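Local atomic coordinates of mandelate racemase / muconate lactonizing enzyme, C-terminal domain protein (Pseudovibrio sp. JE062, PDB entry 4JHM), a protein that is a member of the enolase superfamily of unassigned function, with an N-terminal capping domain and a C-terminal TIM-barrel-like domain. Residues P122-S136 against T342-L356. Numbering follows the deposited sequence.
Sequences PLYMLLGGARTKIKS and TDKEGYVHAPAGNGL
Lys133 crosses the Tyr347 ring obliquely, bringing CE and NZ over one face, with NZ 4.3 Å from the ring centroid and only 9° off the normal, a cation-pi contact to which CE adds a CH-pi contact. A chi1 of 67° sets CG between the backbone N and carbonyl carbon and sends the chain out between two rings: CD also meets CE1 of His349 at 3.6 Å, the two side chains lying side by side. Lys135 reaches the same tyrosine differently, bending at chi2 and chi4 so that NZ makes a weak hydrogen bond to Tyr347 OH. His349 NE2 donates to Asp343 OD2 in its own ring plane, meeting the carboxylate on its anti side, a bond that would limit rotation of the ring. Asp343 OD1 takes the backbone N-H groups of Glu345 and Tyr347 from opposite faces of its carboxylate, fixing the turn that leads into strand 347-349.

This strand runs antiparallel to strand 133-139, which also pairs in parallel with 163-167 and 323-326; paired bonds join Ile134 and Val348. On the sheet face carrying both, Ile134 CG2 and Val348 CG1 touch at 3.5 Å, and both side chains pack on Phe323, while Ser136 OG and Thr342 OG1 share a hydrogen bond of 2.9 Å. Further along, Ala350 CB packs on Tyr124 CE2, and Gly355 O receives Leu123 N at the start of helix 123-127, where Met125 and Leu126 pack on a second subunit. Glu345 OE2, 4.6 Å from Lys133 NZ, would probably add longer-range electrostatic attraction to the cation-pi contact.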
ATOM      1  N   PRO A 122      33.947  14.560 -29.973  1.00 91.57           N
ATOM      2  CA  PRO A 122      32.511  14.371 -30.144  1.00 89.94           C
ATOM      3  C   PRO A 122      31.767  14.442 -28.821  1.00 89.14           C
ATOM      4  O   PRO A 122      32.337  14.150 -27.772  1.00 90.06           O
ATOM      5  CB  PRO A 122      32.401  12.958 -30.737  1.00 91.48           C
ATOM      6  CG  PRO A 122      33.705  12.298 -30.454  1.00 92.88           C
ATOM      7  CD  PRO A 122      34.715  13.403 -30.462  1.00 94.04           C
ATOM      8  N   LEU A 123      30.495  14.816 -28.875  1.00 88.32           N
ATOM      9  CA  LEU A 123      29.724  15.033 -27.664  1.00 86.24           C
ATOM     10  C   LEU A 123      29.592  13.748 -26.853  1.00 87.08           C
ATOM     11  O   LEU A 123      29.684  13.771 -25.626  1.00 92.93           O
ATOM     12  CB  LEU A 123      28.338  15.577 -27.999  1.00 85.84           C
ATOM     13  CG  LEU A 123      27.673  16.337 -26.849  1.00 87.78           C
ATOM     14  CD1 LEU A 123      28.209  17.759 -26.793  1.00 87.79           C
ATOM     15  CD2 LEU A 123      26.160  16.338 -26.993  1.00 87.26           C
ATOM     16  N   TYR A 124      29.389  12.624 -27.531  1.00 85.79           N
ATOM     17  CA  TYR A 124      29.149  11.371 -26.826  1.00 83.56           C
ATOM     18  C   TYR A 124      30.334  11.027 -25.927  1.00 83.54           C
ATOM     19  O   TYR A 124      30.187  10.285 -24.954  1.00 84.15           O
ATOM     20  CB  TYR A 124      28.814  10.223 -27.795  1.00 81.83           C
ATOM     21  CG  TYR A 124      29.960   9.734 -28.657  1.00 82.40           C
ATOM     22  CD1 TYR A 124      30.895   8.831 -28.164  1.00 82.62           C
ATOM     23  CD2 TYR A 124      30.086  10.153 -29.977  1.00 83.09           C
ATOM     24  CE1 TYR A 124      31.935   8.376 -28.954  1.00 87.59           C
ATOM     25  CE2 TYR A 124      31.124   9.706 -30.775  1.00 86.00           C
ATOM     26  CZ  TYR A 124      32.045   8.819 -30.261  1.00 89.05           C
ATOM     27  OH  TYR A 124      33.073   8.378 -31.059  1.00 86.31           O
HETATM   28  N   MSE A 125      31.501  11.585 -26.239  1.00 84.75           N
HETATM   29  CA  MSE A 125      32.692  11.377 -25.414  1.00 85.05           C
HETATM   30  C   MSE A 125      32.634  12.215 -24.165  1.00 83.54           C
HETATM   31  O   MSE A 125      32.942  11.737 -23.074  1.00 76.71           O
HETATM   32  CB  MSE A 125      33.934  11.740 -26.213  1.00 85.06           C
HETATM   33  CG  MSE A 125      35.145  10.973 -25.701  1.00 89.74           C
HETATM   34 SE   MSE A 125      36.612  11.130 -27.005  1.00 87.36          SE
HETATM   35  CE  MSE A 125      36.134   9.579 -28.122  1.00 86.27           C
ATOM     36  N   LEU A 126      32.235  13.475 -24.316  1.00 84.08           N
ATOM     37  CA  LEU A 126      32.119  14.391 -23.184  1.00 85.28           C
ATOM     38  C   LEU A 126      31.250  13.819 -22.078  1.00 86.70           C
ATOM     39  O   LEU A 126      31.581  13.936 -20.898  1.00 92.92           O
ATOM     40  CB  LEU A 126      31.494  15.713 -23.622  1.00 83.64           C
ATOM     41  CG  LEU A 126      32.248  16.600 -24.603  1.00 85.34           C
ATOM     42  CD1 LEU A 126      31.426  17.855 -24.843  1.00 85.93           C
ATOM     43  CD2 LEU A 126      33.630  16.955 -24.082  1.00 87.55           C
ATOM     44  N   LEU A 127      30.127  13.223 -22.469  1.00 82.12           N
ATOM     45  CA  LEU A 127      29.147  12.711 -21.513  1.00 78.91           C
ATOM     46  C   LEU A 127      29.570  11.346 -20.977  1.00 81.85           C
ATOM     47  O   LEU A 127      29.638  11.140 -19.766  1.00 87.66           O
ATOM     48  CB  LEU A 127      27.773  12.601 -22.174  1.00 74.97           C
ATOM     49  CG  LEU A 127      27.286  13.867 -22.883  1.00 74.72           C
ATOM     50  CD1 LEU A 127      26.242  13.519 -23.929  1.00 76.64           C
ATOM     51  CD2 LEU A 127      26.746  14.884 -21.888  1.00 71.94           C
ATOM     52  N   GLY A 128      29.849  10.416 -21.886  1.00 79.91           N
ATOM     53  CA  GLY A 128      30.299   9.085 -21.504  1.00 77.64           C
ATOM     54  C   GLY A 128      31.172   8.471 -22.578  1.00 83.00           C
ATOM     55  O   GLY A 128      32.255   8.980 -22.886  1.00 86.39           O
ATOM     56  N   GLY A 129      30.691   7.380 -23.161  1.00 81.62           N
ATOM     57  CA  GLY A 129      31.441   6.675 -24.188  1.00 83.61           C
ATOM     58  C   GLY A 129      31.296   5.183 -23.996  1.00 84.56           C
ATOM     59  O   GLY A 129      32.122   4.545 -23.340  1.00 85.46           O
ATOM     60  N   ALA A 130      30.225   4.635 -24.556  1.00 83.39           N
ATOM     61  CA  ALA A 130      29.940   3.211 -24.451  1.00 81.11           C
ATOM     62  C   ALA A 130      30.039   2.541 -25.809  1.00 76.69           C
ATOM     63  O   ALA A 130      30.417   1.378 -25.906  1.00 73.72           O
ATOM     64  CB  ALA A 130      28.554   3.002 -23.869  1.00 81.39           C
ATOM     65  N   ARG A 131      29.669   3.277 -26.852  1.00 74.64           N
ATOM     66  CA  ARG A 131      29.657   2.746 -28.206  1.00 79.33           C
ATOM     67  C   ARG A 131      29.822   3.894 -29.182  1.00 87.19           C
ATOM     68  O   ARG A 131      29.517   5.041 -28.856  1.00 94.22           O
ATOM     69  CB  ARG A 131      28.341   2.027 -28.510  1.00 77.33           C
ATOM     70  CG  ARG A 131      27.621   1.481 -27.290  1.00 78.88           C
ATOM     71  CD  ARG A 131      26.398   2.304 -26.925  1.00 72.95           C
ATOM     72  NE  ARG A 131      25.204   1.680 -27.475  1.00 71.05           N
ATOM     73  CZ  ARG A 131      23.968   1.930 -27.068  1.00 67.15           C
ATOM     74  NH1 ARG A 131      23.732   2.807 -26.102  1.00 63.93           N
ATOM     75  NH2 ARG A 131      22.961   1.289 -27.639  1.00 69.10           N
ATOM     76  N   THR A 132      30.301   3.578 -30.380  1.00 87.92           N
ATOM     77  CA  THR A 132      30.453   4.576 -31.422  1.00 86.10           C
ATOM     78  C   THR A 132      29.382   4.370 -32.496  1.00 82.18           C
ATOM     79  O   THR A 132      29.281   5.145 -33.451  1.00 76.40           O
ATOM     80  CB  THR A 132      31.877   4.529 -32.019  1.00 91.77           C
ATOM     81  OG1 THR A 132      32.208   5.806 -32.579  1.00 96.75           O
ATOM     82  CG2 THR A 132      32.004   3.436 -33.083  1.00 91.79           C
ATOM     83  N   LYS A 133      28.570   3.328 -32.318  1.00 84.22           N
ATOM     84  CA  LYS A 133      27.468   3.025 -33.235  1.00 86.97           C
ATOM     85  C   LYS A 133      26.341   2.308 -32.499  1.00 80.33           C
ATOM     86  O   LYS A 133      26.531   1.849 -31.374  1.00 80.86           O
ATOM     87  CB  LYS A 133      27.963   2.155 -34.393  1.00 92.46           C
ATOM     88  CG  LYS A 133      28.394   0.754 -33.987  1.00 91.69           C
ATOM     89  CD  LYS A 133      28.754  -0.084 -35.203  1.00 93.91           C
ATOM     90  CE  LYS A 133      29.207  -1.481 -34.805  1.00 95.72           C
ATOM     91  NZ  LYS A 133      29.729  -2.249 -35.970  1.00 97.31           N
ATOM     92  N   ILE A 134      25.178   2.194 -33.136  1.00 75.81           N
ATOM     93  CA  ILE A 134      24.023   1.550 -32.503  1.00 73.77           C
ATOM     94  C   ILE A 134      22.950   1.107 -33.508  1.00 74.68           C
ATOM     95  O   ILE A 134      22.768   1.732 -34.550  1.00 76.84           O
ATOM     96  CB  ILE A 134      23.379   2.491 -31.474  1.00 71.94           C
ATOM     97  CG1 ILE A 134      22.082   1.892 -30.929  1.00 74.39           C
ATOM     98  CG2 ILE A 134      23.087   3.842 -32.107  1.00 75.61           C
ATOM     99  CD1 ILE A 134      21.344   2.805 -29.973  1.00 72.31           C
ATOM    100  N   LYS A 135      22.246   0.023 -33.184  1.00 76.42           N
ATOM    101  CA  LYS A 135      21.145  -0.475 -34.016  1.00 77.26           C
ATOM    102  C   LYS A 135      20.074   0.592 -34.191  1.00 77.76           C
ATOM    103  O   LYS A 135      19.610   1.168 -33.210  1.00 78.04           O
ATOM    104  CB  LYS A 135      20.490  -1.701 -33.371  1.00 73.83           C
ATOM    105  CG  LYS A 135      21.286  -2.985 -33.490  1.00 76.63           C
ATOM    106  CD  LYS A 135      20.825  -3.811 -34.674  1.00 82.11           C
ATOM    107  CE  LYS A 135      21.902  -4.789 -35.116  1.00 88.80           C
ATOM    108  NZ  LYS A 135      22.353  -5.661 -33.999  1.00 93.88           N
ATOM    109  N   SER A 136      19.675   0.837 -35.435  1.00 76.79           N
ATOM    110  CA  SER A 136      18.570   1.744 -35.718  1.00 76.00           C
ATOM    111  C   SER A 136      17.322   0.970 -36.123  1.00 72.80           C
ATOM    112  O   SER A 136      17.394  -0.206 -36.466  1.00 75.22           O
ATOM    113  CB  SER A 136      18.953   2.706 -36.843  1.00 84.80           C
ATOM    114  OG  SER A 136      19.241   2.003 -38.043  1.00 88.44           O
ATOM    115  N   THR A 342      21.684   4.850 -42.281  1.00 80.53           N
ATOM    116  CA  THR A 342      21.812   3.527 -41.683  1.00 81.43           C
ATOM    117  C   THR A 342      22.588   2.610 -42.622  1.00 89.96           C
ATOM    118  O   THR A 342      22.197   2.413 -43.772  1.00 97.78           O
ATOM    119  CB  THR A 342      20.421   2.929 -41.385  1.00 79.31           C
ATOM    120  OG1 THR A 342      19.790   3.678 -40.332  1.00 74.10           O
ATOM    121  CG2 THR A 342      20.530   1.467 -40.976  1.00 78.75           C
ATOM    122  N   ASP A 343      23.693   2.052 -42.134  1.00 94.56           N
ATOM    123  CA  ASP A 343      24.567   1.244 -42.981  1.00 96.77           C
ATOM    124  C   ASP A 343      23.952  -0.129 -43.273  1.00 98.82           C
ATOM    125  O   ASP A 343      22.835  -0.428 -42.842  1.00 89.25           O
ATOM    126  CB  ASP A 343      25.965   1.112 -42.358  1.00 98.47           C
ATOM    127  CG  ASP A 343      26.010   0.121 -41.211  1.00102.82           C
ATOM    128  OD1 ASP A 343      25.037  -0.640 -41.033  1.00104.18           O
ATOM    129  OD2 ASP A 343      27.029   0.098 -40.488  1.00108.68           O
ATOM    130  N   LYS A 344      24.691  -0.956 -44.008  1.00104.44           N
ATOM    131  CA  LYS A 344      24.164  -2.217 -44.523  1.00105.77           C
ATOM    132  C   LYS A 344      23.974  -3.280 -43.436  1.00105.68           C
ATOM    133  O   LYS A 344      23.319  -4.296 -43.669  1.00106.49           O
ATOM    134  CB  LYS A 344      25.087  -2.756 -45.617  1.00109.90           C
ATOM    135  CG  LYS A 344      24.395  -3.653 -46.629  1.00115.23           C
ATOM    136  CD  LYS A 344      23.518  -2.849 -47.576  1.00117.03           C
ATOM    137  CE  LYS A 344      22.764  -3.745 -48.544  1.00118.32           C
ATOM    138  NZ  LYS A 344      23.672  -4.562 -49.394  1.00118.85           N
ATOM    139  N   GLU A 345      24.546  -3.046 -42.256  1.00103.16           N
ATOM    140  CA  GLU A 345      24.454  -3.997 -41.149  1.00 99.51           C
ATOM    141  C   GLU A 345      23.345  -3.639 -40.160  1.00 97.75           C
ATOM    142  O   GLU A 345      23.027  -4.427 -39.271  1.00 99.61           O
ATOM    143  CB  GLU A 345      25.788  -4.078 -40.405  1.00103.39           C
ATOM    144  CG  GLU A 345      26.925  -4.659 -41.231  1.00110.35           C
ATOM    145  CD  GLU A 345      27.990  -5.321 -40.376  1.00115.81           C
ATOM    146  OE1 GLU A 345      28.787  -6.110 -40.926  1.00116.99           O
ATOM    147  OE2 GLU A 345      28.028  -5.061 -39.154  1.00121.41           O
ATOM    148  N   GLY A 346      22.767  -2.451 -40.315  1.00 95.48           N
ATOM    149  CA  GLY A 346      21.667  -2.003 -39.466  1.00 87.19           C
ATOM    150  C   GLY A 346      22.104  -1.000 -38.413  1.00 89.12           C
ATOM    151  O   GLY A 346      21.330  -0.662 -37.502  1.00 85.66           O
ATOM    152  N   TYR A 347      23.339  -0.517 -38.540  1.00 85.74           N
ATOM    153  CA  TYR A 347      23.924   0.387 -37.552  1.00 82.13           C
ATOM    154  C   TYR A 347      23.992   1.825 -38.046  1.00 78.49           C
ATOM    155  O   TYR A 347      24.379   2.085 -39.182  1.00 76.88           O
ATOM    156  CB  TYR A 347      25.337  -0.073 -37.175  1.00 83.68           C
ATOM    157  CG  TYR A 347      25.386  -1.405 -36.466  1.00 81.14           C
ATOM    158  CD1 TYR A 347      25.236  -1.491 -35.088  1.00 81.95           C
ATOM    159  CD2 TYR A 347      25.581  -2.577 -37.176  1.00 82.95           C
ATOM    160  CE1 TYR A 347      25.279  -2.712 -34.439  1.00 82.85           C
ATOM    161  CE2 TYR A 347      25.630  -3.801 -36.539  1.00 85.50           C
ATOM    162  CZ  TYR A 347      25.477  -3.865 -35.173  1.00 84.32           C
ATOM    163  OH  TYR A 347      25.524  -5.091 -34.552  1.00 84.43           O
ATOM    164  N   VAL A 348      23.607   2.756 -37.178  1.00 77.37           N
ATOM    165  CA  VAL A 348      23.844   4.172 -37.412  1.00 79.50           C
ATOM    166  C   VAL A 348      25.131   4.562 -36.693  1.00 83.61           C
ATOM    167  O   VAL A 348      25.370   4.125 -35.562  1.00 88.23           O
ATOM    168  CB  VAL A 348      22.689   5.034 -36.882  1.00 76.32           C
ATOM    169  CG1 VAL A 348      22.707   5.067 -35.364  1.00 80.13           C
ATOM    170  CG2 VAL A 348      22.783   6.444 -37.434  1.00 78.24           C
ATOM    171  N   HIS A 349      25.961   5.375 -37.343  1.00 82.04           N
ATOM    172  CA  HIS A 349      27.259   5.748 -36.785  1.00 84.20           C
ATOM    173  C   HIS A 349      27.304   7.190 -36.302  1.00 80.37           C
ATOM    174  O   HIS A 349      26.676   8.067 -36.884  1.00 80.26           O
ATOM    175  CB  HIS A 349      28.360   5.540 -37.826  1.00 88.39           C
ATOM    176  CG  HIS A 349      28.654   4.102 -38.108  1.00 91.35           C
ATOM    177  ND1 HIS A 349      29.602   3.387 -37.409  1.00 92.59           N
ATOM    178  CD2 HIS A 349      28.122   3.243 -39.009  1.00 94.34           C
ATOM    179  CE1 HIS A 349      29.642   2.149 -37.868  1.00 96.56           C
ATOM    180  NE2 HIS A 349      28.754   2.036 -38.839  1.00 97.02           N
ATOM    181  N   ALA A 350      28.061   7.426 -35.237  1.00 80.73           N
ATOM    182  CA  ALA A 350      28.315   8.778 -34.768  1.00 79.91           C
ATOM    183  C   ALA A 350      28.987   9.559 -35.881  1.00 84.65           C
ATOM    184  O   ALA A 350      29.919   9.058 -36.505  1.00 84.53           O
ATOM    185  CB  ALA A 350      29.208   8.756 -33.543  1.00 81.00           C
ATOM    186  N   PRO A 351      28.512  10.789 -36.140  1.00 90.96           N
ATOM    187  CA  PRO A 351      29.097  11.653 -37.171  1.00 91.60           C
ATOM    188  C   PRO A 351      30.583  11.926 -36.946  1.00 93.94           C
ATOM    189  O   PRO A 351      31.128  11.582 -35.897  1.00 94.64           O
ATOM    190  CB  PRO A 351      28.289  12.948 -37.053  1.00 91.79           C
ATOM    191  CG  PRO A 351      26.993  12.540 -36.431  1.00 89.37           C
ATOM    192  CD  PRO A 351      27.318  11.393 -35.519  1.00 87.19           C
ATOM    193  N   ALA A 352      31.219  12.554 -37.928  1.00 98.60           N
ATOM    194  CA  ALA A 352      32.671  12.696 -37.953  1.00 97.62           C
ATOM    195  C   ALA A 352      33.195  13.800 -37.035  1.00 97.84           C
ATOM    196  O   ALA A 352      34.113  13.568 -36.245  1.00100.91           O
ATOM    197  CB  ALA A 352      33.135  12.947 -39.379  1.00 98.77           C
ATOM    198  N   GLY A 353      32.617  14.994 -37.142  1.00 94.85           N
ATOM    199  CA  GLY A 353      33.168  16.181 -36.485  1.00 94.90           C
ATOM    200  C   GLY A 353      33.185  16.116 -34.970  1.00 93.76           C
ATOM    201  O   GLY A 353      33.110  15.042 -34.379  1.00 98.00           O
ATOM    202  N   ASN A 354      33.298  17.281 -34.342  1.00 93.36           N
ATOM    203  CA  ASN A 354      33.181  17.389 -32.894  1.00 91.53           C
ATOM    204  C   ASN A 354      31.823  17.948 -32.513  1.00 90.33           C
ATOM    205  O   ASN A 354      30.996  18.233 -33.378  1.00 91.80           O
ATOM    206  CB  ASN A 354      34.276  18.289 -32.337  1.00 94.10           C
ATOM    207  CG  ASN A 354      35.661  17.766 -32.633  1.00 95.29           C
ATOM    208  OD1 ASN A 354      35.870  16.557 -32.756  1.00 91.53           O
ATOM    209  ND2 ASN A 354      36.620  18.676 -32.750  1.00 98.64           N
ATOM    210  N   GLY A 355      31.591  18.113 -31.216  1.00 90.52           N
ATOM    211  CA  GLY A 355      30.281  18.542 -30.749  1.00 84.88           C
ATOM    212  C   GLY A 355      29.245  17.585 -31.291  1.00 80.46           C
ATOM    213  O   GLY A 355      29.325  16.383 -31.063  1.00 78.73           O
ATOM    214  N   LEU A 356      28.273  18.103 -32.027  1.00 85.25           N
ATOM    215  CA  LEU A 356      27.252  17.241 -32.610  1.00 85.02           C
ATOM    216  C   LEU A 356      27.774  16.616 -33.896  1.00 90.71           C
ATOM    217  O   LEU A 356      27.184  15.670 -34.422  1.00 94.24           O
ATOM    218  CB  LEU A 356      25.969  18.022 -32.882  1.00 78.66           C
ATOM    219  CG  LEU A 356      25.331  18.647 -31.643  1.00 78.45           C
ATOM    220  CD1 LEU A 356      23.997  19.301 -31.981  1.00 77.42           C
ATOM    221  CD2 LEU A 356      25.157  17.598 -30.555  1.00 77.93           C
TER